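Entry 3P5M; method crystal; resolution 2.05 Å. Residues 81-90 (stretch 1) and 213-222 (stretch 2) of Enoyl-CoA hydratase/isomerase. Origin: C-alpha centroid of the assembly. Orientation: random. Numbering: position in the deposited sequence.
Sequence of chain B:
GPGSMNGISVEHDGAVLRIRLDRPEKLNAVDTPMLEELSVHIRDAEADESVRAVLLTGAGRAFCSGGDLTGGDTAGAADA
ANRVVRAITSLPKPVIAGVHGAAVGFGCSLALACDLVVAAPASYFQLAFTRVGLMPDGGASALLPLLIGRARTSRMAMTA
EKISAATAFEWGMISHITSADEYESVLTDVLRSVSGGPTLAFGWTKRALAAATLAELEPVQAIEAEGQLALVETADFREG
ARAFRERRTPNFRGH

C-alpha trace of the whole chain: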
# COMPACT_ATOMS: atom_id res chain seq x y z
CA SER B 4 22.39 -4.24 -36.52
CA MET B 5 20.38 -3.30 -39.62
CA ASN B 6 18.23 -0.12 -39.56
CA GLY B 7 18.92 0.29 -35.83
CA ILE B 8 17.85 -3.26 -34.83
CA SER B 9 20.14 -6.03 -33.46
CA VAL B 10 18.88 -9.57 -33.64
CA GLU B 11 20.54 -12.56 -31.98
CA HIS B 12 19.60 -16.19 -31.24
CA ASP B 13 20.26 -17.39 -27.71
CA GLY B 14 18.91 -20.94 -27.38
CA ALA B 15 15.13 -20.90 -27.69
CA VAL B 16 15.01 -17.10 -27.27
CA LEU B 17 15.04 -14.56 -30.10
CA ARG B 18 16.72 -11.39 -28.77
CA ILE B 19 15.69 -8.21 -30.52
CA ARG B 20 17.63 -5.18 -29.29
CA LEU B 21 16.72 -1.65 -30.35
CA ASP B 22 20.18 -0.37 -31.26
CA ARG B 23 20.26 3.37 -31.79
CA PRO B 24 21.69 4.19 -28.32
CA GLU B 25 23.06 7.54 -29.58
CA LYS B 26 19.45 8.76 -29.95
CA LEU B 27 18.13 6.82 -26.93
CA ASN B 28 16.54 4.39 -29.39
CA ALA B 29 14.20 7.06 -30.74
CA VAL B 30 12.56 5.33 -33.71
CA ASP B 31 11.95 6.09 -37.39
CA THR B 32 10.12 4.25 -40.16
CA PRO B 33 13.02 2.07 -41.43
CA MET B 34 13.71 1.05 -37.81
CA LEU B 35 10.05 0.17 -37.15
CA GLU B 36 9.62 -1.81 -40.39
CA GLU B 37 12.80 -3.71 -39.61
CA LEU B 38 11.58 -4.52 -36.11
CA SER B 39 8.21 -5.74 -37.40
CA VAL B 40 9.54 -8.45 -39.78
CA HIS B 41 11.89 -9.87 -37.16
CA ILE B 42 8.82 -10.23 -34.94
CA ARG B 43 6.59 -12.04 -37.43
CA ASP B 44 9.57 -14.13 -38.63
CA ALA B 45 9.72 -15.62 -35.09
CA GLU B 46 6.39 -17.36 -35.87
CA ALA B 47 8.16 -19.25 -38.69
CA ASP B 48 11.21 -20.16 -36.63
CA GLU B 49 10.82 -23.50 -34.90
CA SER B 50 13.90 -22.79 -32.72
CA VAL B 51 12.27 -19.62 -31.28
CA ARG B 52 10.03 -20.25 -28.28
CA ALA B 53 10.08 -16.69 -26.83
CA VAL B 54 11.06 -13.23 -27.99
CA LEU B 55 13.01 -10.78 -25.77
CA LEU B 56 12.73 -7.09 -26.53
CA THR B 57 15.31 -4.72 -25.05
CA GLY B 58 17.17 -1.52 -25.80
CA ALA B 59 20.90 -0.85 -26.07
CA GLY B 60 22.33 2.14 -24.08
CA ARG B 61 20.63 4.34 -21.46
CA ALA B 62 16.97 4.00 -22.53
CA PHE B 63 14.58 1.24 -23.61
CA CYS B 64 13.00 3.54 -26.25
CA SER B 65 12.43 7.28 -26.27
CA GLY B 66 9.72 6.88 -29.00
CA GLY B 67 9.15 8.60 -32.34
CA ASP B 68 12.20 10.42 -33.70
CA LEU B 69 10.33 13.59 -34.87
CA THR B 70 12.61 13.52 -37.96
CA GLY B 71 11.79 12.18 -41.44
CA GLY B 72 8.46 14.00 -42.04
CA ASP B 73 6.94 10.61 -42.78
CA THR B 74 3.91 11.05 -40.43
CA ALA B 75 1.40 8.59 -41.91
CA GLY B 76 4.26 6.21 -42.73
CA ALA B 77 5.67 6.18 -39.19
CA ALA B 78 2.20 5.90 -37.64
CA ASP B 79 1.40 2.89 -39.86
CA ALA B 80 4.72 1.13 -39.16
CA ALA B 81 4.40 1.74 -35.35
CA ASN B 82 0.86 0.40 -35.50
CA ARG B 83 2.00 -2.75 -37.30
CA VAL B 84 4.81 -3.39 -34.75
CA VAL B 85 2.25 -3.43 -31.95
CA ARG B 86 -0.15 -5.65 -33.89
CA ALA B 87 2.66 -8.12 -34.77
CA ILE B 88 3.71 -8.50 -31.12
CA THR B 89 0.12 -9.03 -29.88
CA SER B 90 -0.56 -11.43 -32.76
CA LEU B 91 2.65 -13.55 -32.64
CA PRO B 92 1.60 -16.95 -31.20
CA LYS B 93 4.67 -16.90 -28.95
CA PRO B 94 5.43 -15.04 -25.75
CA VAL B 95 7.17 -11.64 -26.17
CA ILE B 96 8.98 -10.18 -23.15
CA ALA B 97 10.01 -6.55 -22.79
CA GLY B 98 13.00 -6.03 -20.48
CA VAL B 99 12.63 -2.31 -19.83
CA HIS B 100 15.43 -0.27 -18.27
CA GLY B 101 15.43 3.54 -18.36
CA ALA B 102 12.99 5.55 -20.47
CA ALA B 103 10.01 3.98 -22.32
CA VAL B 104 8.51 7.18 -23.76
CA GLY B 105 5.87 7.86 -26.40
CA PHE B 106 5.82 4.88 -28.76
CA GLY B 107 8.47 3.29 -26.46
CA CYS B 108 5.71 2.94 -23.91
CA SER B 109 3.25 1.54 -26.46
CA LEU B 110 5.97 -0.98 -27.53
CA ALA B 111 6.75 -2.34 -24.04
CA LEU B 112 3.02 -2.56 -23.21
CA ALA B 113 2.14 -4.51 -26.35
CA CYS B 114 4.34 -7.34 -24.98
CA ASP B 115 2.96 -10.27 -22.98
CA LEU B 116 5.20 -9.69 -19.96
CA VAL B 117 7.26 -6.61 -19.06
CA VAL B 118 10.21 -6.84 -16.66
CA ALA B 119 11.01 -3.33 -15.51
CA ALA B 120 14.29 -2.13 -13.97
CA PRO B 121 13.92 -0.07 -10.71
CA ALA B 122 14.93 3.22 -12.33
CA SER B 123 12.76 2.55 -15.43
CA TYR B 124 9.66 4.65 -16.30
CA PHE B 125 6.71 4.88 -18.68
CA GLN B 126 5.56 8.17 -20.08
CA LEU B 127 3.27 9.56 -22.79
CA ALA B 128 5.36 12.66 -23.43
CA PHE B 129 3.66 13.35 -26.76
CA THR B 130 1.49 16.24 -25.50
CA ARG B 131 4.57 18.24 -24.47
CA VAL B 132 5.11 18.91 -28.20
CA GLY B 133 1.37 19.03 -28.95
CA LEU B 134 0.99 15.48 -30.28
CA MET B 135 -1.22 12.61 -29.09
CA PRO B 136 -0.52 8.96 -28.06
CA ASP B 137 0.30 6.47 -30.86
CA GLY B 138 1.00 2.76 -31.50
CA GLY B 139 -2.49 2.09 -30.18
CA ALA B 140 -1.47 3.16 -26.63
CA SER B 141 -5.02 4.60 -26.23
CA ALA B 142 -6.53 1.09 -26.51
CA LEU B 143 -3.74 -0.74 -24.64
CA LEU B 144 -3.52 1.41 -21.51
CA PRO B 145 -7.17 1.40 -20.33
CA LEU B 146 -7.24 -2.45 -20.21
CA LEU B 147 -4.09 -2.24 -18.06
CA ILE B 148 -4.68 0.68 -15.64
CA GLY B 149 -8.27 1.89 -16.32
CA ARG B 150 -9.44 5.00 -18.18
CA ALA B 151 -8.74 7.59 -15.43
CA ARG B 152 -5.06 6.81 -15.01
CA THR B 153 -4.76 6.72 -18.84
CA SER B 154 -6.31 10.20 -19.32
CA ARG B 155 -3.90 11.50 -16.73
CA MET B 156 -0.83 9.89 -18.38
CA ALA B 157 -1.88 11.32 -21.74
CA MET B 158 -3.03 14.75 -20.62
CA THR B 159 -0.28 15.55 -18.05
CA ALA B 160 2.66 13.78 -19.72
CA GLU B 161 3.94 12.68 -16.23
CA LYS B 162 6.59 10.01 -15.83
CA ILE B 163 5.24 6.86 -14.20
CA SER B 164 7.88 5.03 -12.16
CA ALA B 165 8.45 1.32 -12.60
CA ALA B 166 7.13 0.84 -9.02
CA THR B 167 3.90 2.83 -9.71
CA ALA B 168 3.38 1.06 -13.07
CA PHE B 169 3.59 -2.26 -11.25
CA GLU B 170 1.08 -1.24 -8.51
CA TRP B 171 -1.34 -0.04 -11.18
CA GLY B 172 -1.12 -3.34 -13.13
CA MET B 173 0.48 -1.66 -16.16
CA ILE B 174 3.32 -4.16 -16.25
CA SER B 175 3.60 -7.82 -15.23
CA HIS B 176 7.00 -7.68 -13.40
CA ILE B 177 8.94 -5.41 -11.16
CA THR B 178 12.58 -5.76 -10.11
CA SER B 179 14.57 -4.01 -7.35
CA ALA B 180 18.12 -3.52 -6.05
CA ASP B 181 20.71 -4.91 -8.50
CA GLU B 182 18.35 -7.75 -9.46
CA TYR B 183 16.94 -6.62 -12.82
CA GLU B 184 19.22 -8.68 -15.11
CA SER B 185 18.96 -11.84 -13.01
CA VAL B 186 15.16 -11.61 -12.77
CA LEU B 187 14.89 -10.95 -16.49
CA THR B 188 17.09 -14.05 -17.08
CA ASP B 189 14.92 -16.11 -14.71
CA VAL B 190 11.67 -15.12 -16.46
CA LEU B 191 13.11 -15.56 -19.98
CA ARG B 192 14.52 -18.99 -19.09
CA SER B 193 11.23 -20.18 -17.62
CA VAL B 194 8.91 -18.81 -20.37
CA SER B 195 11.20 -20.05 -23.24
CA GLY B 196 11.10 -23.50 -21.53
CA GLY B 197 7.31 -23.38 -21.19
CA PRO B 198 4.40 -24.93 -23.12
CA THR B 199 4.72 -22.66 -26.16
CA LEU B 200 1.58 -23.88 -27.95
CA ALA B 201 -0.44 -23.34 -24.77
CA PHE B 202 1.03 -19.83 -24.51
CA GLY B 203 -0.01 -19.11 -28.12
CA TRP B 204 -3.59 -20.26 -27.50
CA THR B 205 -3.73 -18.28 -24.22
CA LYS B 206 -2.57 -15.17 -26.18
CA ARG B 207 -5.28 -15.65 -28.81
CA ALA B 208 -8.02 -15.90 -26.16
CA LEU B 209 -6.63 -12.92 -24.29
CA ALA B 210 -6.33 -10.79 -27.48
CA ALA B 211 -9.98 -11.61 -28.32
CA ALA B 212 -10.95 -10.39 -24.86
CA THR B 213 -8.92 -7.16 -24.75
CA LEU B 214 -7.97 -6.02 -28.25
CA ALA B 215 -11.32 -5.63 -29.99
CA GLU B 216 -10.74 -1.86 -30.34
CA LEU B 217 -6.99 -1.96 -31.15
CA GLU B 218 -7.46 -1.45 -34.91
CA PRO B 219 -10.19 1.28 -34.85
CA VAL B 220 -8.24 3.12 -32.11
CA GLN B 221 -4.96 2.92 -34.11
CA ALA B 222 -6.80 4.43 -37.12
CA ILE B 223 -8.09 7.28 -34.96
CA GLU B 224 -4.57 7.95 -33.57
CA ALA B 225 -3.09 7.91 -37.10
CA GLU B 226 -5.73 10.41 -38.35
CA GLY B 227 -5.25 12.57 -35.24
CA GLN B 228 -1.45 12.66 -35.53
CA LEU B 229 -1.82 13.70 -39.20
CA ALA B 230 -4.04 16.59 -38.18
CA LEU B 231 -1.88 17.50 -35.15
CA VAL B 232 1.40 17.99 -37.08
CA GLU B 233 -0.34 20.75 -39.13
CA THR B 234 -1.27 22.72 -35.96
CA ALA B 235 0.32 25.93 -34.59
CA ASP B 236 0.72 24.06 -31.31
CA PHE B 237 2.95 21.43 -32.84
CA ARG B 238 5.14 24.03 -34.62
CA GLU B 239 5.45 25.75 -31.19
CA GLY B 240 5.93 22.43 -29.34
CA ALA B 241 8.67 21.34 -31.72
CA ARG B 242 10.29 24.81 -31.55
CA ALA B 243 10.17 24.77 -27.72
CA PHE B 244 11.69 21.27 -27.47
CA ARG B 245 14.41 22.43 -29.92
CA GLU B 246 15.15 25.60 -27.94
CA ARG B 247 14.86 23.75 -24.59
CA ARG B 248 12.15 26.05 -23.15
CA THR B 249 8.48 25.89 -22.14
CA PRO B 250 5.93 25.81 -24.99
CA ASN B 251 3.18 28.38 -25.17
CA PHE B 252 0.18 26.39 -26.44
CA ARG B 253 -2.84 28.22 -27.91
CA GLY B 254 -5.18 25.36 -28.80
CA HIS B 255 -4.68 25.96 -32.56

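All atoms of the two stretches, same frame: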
# COMPACT_ATOMS: atom_id res chain seq x y z
N ALA B 81 4.54 1.86 -36.82
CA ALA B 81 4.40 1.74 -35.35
C ALA B 81 3.17 0.94 -34.98
O ALA B 81 3.22 0.06 -34.10
CB ALA B 81 4.31 3.10 -34.75
N ASN B 82 2.06 1.20 -35.66
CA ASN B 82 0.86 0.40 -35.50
C ASN B 82 1.08 -1.08 -35.81
O ASN B 82 0.64 -1.96 -35.04
CB ASN B 82 -0.31 0.99 -36.31
CG ASN B 82 -0.89 2.26 -35.66
OD1 ASN B 82 -0.69 2.49 -34.47
ND2 ASN B 82 -1.63 3.05 -36.44
N ARG B 83 1.79 -1.36 -36.90
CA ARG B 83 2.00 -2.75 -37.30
C ARG B 83 2.96 -3.48 -36.36
O ARG B 83 2.83 -4.68 -36.18
CB ARG B 83 2.46 -2.86 -38.77
CG ARG B 83 1.25 -2.82 -39.78
CD ARG B 83 1.56 -1.97 -41.04
NE ARG B 83 3.01 -1.92 -41.26
CZ ARG B 83 3.62 -1.15 -42.16
NH1 ARG B 83 2.89 -0.37 -42.96
NH2 ARG B 83 4.95 -1.18 -42.26
N VAL B 84 3.91 -2.76 -35.74
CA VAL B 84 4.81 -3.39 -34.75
C VAL B 84 3.97 -3.91 -33.59
O VAL B 84 4.09 -5.07 -33.19
CB VAL B 84 5.90 -2.41 -34.24
CG1 VAL B 84 6.62 -2.96 -33.01
CG2 VAL B 84 6.93 -2.09 -35.37
N VAL B 85 3.08 -3.06 -33.09
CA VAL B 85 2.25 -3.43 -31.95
C VAL B 85 1.32 -4.61 -32.29
O VAL B 85 1.18 -5.54 -31.51
CB VAL B 85 1.44 -2.21 -31.42
CG1 VAL B 85 0.35 -2.68 -30.43
CG2 VAL B 85 2.41 -1.16 -30.82
N ARG B 86 0.70 -4.56 -33.46
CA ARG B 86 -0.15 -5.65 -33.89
C ARG B 86 0.62 -6.97 -34.04
O ARG B 86 0.14 -7.98 -33.57
CB ARG B 86 -0.95 -5.32 -35.15
CG ARG B 86 -1.80 -6.52 -35.67
CD ARG B 86 -2.88 -7.07 -34.66
NE ARG B 86 -4.07 -6.21 -34.58
CZ ARG B 86 -5.19 -6.51 -33.91
NH1 ARG B 86 -5.33 -7.67 -33.26
NH2 ARG B 86 -6.20 -5.63 -33.89
N ALA B 87 1.79 -6.93 -34.65
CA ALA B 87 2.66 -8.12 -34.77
C ALA B 87 3.06 -8.77 -33.43
O ALA B 87 3.08 -10.01 -33.30
CB ALA B 87 3.90 -7.76 -35.59
N ILE B 88 3.41 -7.95 -32.44
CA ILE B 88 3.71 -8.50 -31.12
C ILE B 88 2.45 -9.15 -30.50
O ILE B 88 2.52 -10.26 -30.00
CB ILE B 88 4.28 -7.41 -30.15
CG1 ILE B 88 5.66 -6.93 -30.59
CG2 ILE B 88 4.36 -7.94 -28.77
CD1 ILE B 88 6.01 -5.45 -30.12
N THR B 89 1.32 -8.46 -30.51
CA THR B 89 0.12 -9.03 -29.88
C THR B 89 -0.40 -10.29 -30.62
O THR B 89 -1.07 -11.15 -30.03
CB THR B 89 -1.05 -8.02 -29.76
OG1 THR B 89 -1.41 -7.53 -31.07
CG2 THR B 89 -0.67 -6.82 -28.90
N SER B 90 -0.04 -10.39 -31.90
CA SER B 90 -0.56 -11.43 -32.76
C SER B 90 0.40 -12.62 -32.90
O SER B 90 -0.06 -13.72 -33.22
CB SER B 90 -0.94 -10.85 -34.14
OG SER B 90 -1.32 -11.91 -35.01
N THR B 213 -9.43 -8.48 -25.18
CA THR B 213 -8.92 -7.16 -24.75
C THR B 213 -8.57 -6.24 -25.92
O THR B 213 -8.42 -5.04 -25.74
CB THR B 213 -7.63 -7.30 -23.92
OG1 THR B 213 -6.64 -7.92 -24.73
CG2 THR B 213 -7.87 -8.12 -22.62
N LEU B 214 -8.41 -6.82 -27.12
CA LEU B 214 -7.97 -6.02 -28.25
C LEU B 214 -9.03 -5.73 -29.32
O LEU B 214 -8.69 -5.36 -30.45
CB LEU B 214 -6.69 -6.59 -28.87
CG LEU B 214 -5.49 -6.78 -27.95
CD1 LEU B 214 -4.41 -7.50 -28.77
CD2 LEU B 214 -4.94 -5.48 -27.37
N ALA B 215 -10.31 -5.84 -28.97
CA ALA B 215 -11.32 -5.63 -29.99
C ALA B 215 -11.22 -4.22 -30.60
O ALA B 215 -11.47 -4.05 -31.79
CB ALA B 215 -12.73 -5.90 -29.46
N GLU B 216 -10.82 -3.22 -29.81
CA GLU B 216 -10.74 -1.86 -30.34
C GLU B 216 -9.35 -1.45 -30.82
O GLU B 216 -9.16 -0.29 -31.19
CB GLU B 216 -11.29 -0.82 -29.31
CG GLU B 216 -12.65 -1.21 -28.70
CD GLU B 216 -13.70 -1.42 -29.78
OE1 GLU B 216 -13.62 -0.72 -30.80
OE2 GLU B 216 -14.57 -2.29 -29.63
N LEU B 217 -8.35 -2.36 -30.77
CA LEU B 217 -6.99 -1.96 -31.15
C LEU B 217 -6.97 -1.31 -32.54
O LEU B 217 -6.48 -0.21 -32.70
CB LEU B 217 -5.97 -3.11 -31.09
CG LEU B 217 -4.49 -2.76 -31.35
CD1 LEU B 217 -3.95 -1.64 -30.43
CD2 LEU B 217 -3.58 -4.03 -31.20
N GLU B 218 -7.50 -2.00 -33.55
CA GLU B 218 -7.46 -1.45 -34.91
C GLU B 218 -8.21 -0.10 -35.06
O GLU B 218 -7.60 0.88 -35.52
CB GLU B 218 -7.93 -2.49 -35.95
CG GLU B 218 -7.34 -2.32 -37.34
CD GLU B 218 -7.92 -3.30 -38.35
OE1 GLU B 218 -9.16 -3.43 -38.45
OE2 GLU B 218 -7.14 -3.96 -39.05
N PRO B 219 -9.52 -0.03 -34.69
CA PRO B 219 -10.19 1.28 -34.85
C PRO B 219 -9.47 2.41 -34.07
O PRO B 219 -9.42 3.56 -34.55
CB PRO B 219 -11.59 1.07 -34.23
CG PRO B 219 -11.72 -0.34 -33.89
CD PRO B 219 -10.45 -1.09 -34.24
N VAL B 220 -8.92 2.10 -32.90
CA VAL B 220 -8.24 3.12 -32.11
C VAL B 220 -6.94 3.56 -32.80
O VAL B 220 -6.63 4.74 -32.82
CB VAL B 220 -7.98 2.69 -30.64
CG1 VAL B 220 -7.02 3.67 -29.95
CG2 VAL B 220 -9.27 2.60 -29.87
N GLN B 221 -6.19 2.60 -33.37
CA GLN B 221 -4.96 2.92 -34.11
C GLN B 221 -5.26 3.84 -35.31
O GLN B 221 -4.53 4.79 -35.55
CB GLN B 221 -4.23 1.64 -34.55
CG GLN B 221 -3.38 0.94 -33.41
CD GLN B 221 -2.74 -0.35 -33.90
OE1 GLN B 221 -3.23 -0.95 -34.86
NE2 GLN B 221 -1.64 -0.80 -33.26
N ALA B 222 -6.35 3.57 -36.02
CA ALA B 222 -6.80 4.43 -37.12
C ALA B 222 -7.18 5.86 -36.68
O ALA B 222 -6.95 6.83 -37.40
CB ALA B 222 -7.95 3.79 -37.84
O HOH W 1 -8.68 -4.55 -33.38
O HOH W 2 -4.65 -3.64 -35.34

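The most unusual feature of this contact is how much of its polar traffic passes through water: the guanidinium of Arg86 lies against the second stretch, yet it reaches the polar groups there through two bound waters. Water 1 accepts a weak hydrogen bond from Arg86 NH2 (2.8 Å), accepts a second from the backbone Glu218 N (2.8 Å), and donates to Leu214 O (3.0 Å). Water 2 accepts from Arg86 NE (2.7 Å) and donates to Gln221 OE1 (3.1 Å). The principle is a general one: where two donors face each other, neither can serve the other, and an ordered water can supply the acceptor that both lack. Here water 1 does so for Arg86 NH2 and Glu218 N, and passes its own proton on to Leu214 O.

Helix 81-90 and helix 217-222 run nearly antiparallel, at 166°, with a closest axial approach of 11.0 Å. The backbones draw apart along the contact, from 6.5 Å between the CA atoms of Asn82 and Gln221 to 8.8 Å between those of Thr89 and Leu214.

At the close end the side chains of Asn82 and Gln221 each reach the other residue's backbone carbonyl directly. Gln221 NE2 donates to the backbone Asn82 O (3.1 Å), and Asn82 ND2 donates to the backbone Gln221 O (3.5 Å). The exchange is reciprocal, but both bonds are weak, with N-H...acceptor angles of 129° and 138°. Asn82 O also accepts the helical bond from Arg86 N (3.0 Å), so the glutamine adds to a carbonyl already engaged within its own helix. Packing accompanies the polar exchange: Asn82 OD1 lies 3.3 Å from Gln221 CG, and Val85 CB lies 3.9 Å from Gln221 NE2.

Farther along, apolar groups fill the wider gap. Val85 CG1 approaches Leu217 CD2 at 4.2 Å, and Thr89 CB meets Leu214 CD1 at 3.5 Å. The Thr89 hydroxyl donates within its own helix, OG1 to Arg86 O at 3.0 Å, and Thr89 OG1 also lies 4.1 Å from Leu217 CD2.

Arg86 joins the two kinds of contact. Its CA-to-CB bond points sideways, but the chain bends through chi2 and chi3, both p, and its end comes nearer the second stretch. Leu217 CD2 covers one face of the guanidinium, while Glu218 N sits near the plane at its edge, 3.9 Å from Arg86 NH2, with water 1 bonded to both nitrogens. In the type I turn from Leu214 to Leu217, closed by Leu217 N to Leu214 O at 3.0 Å, the CA-to-CB bonds of both leucines point toward the first helix, whereas those of Ala215 and Glu216 point away.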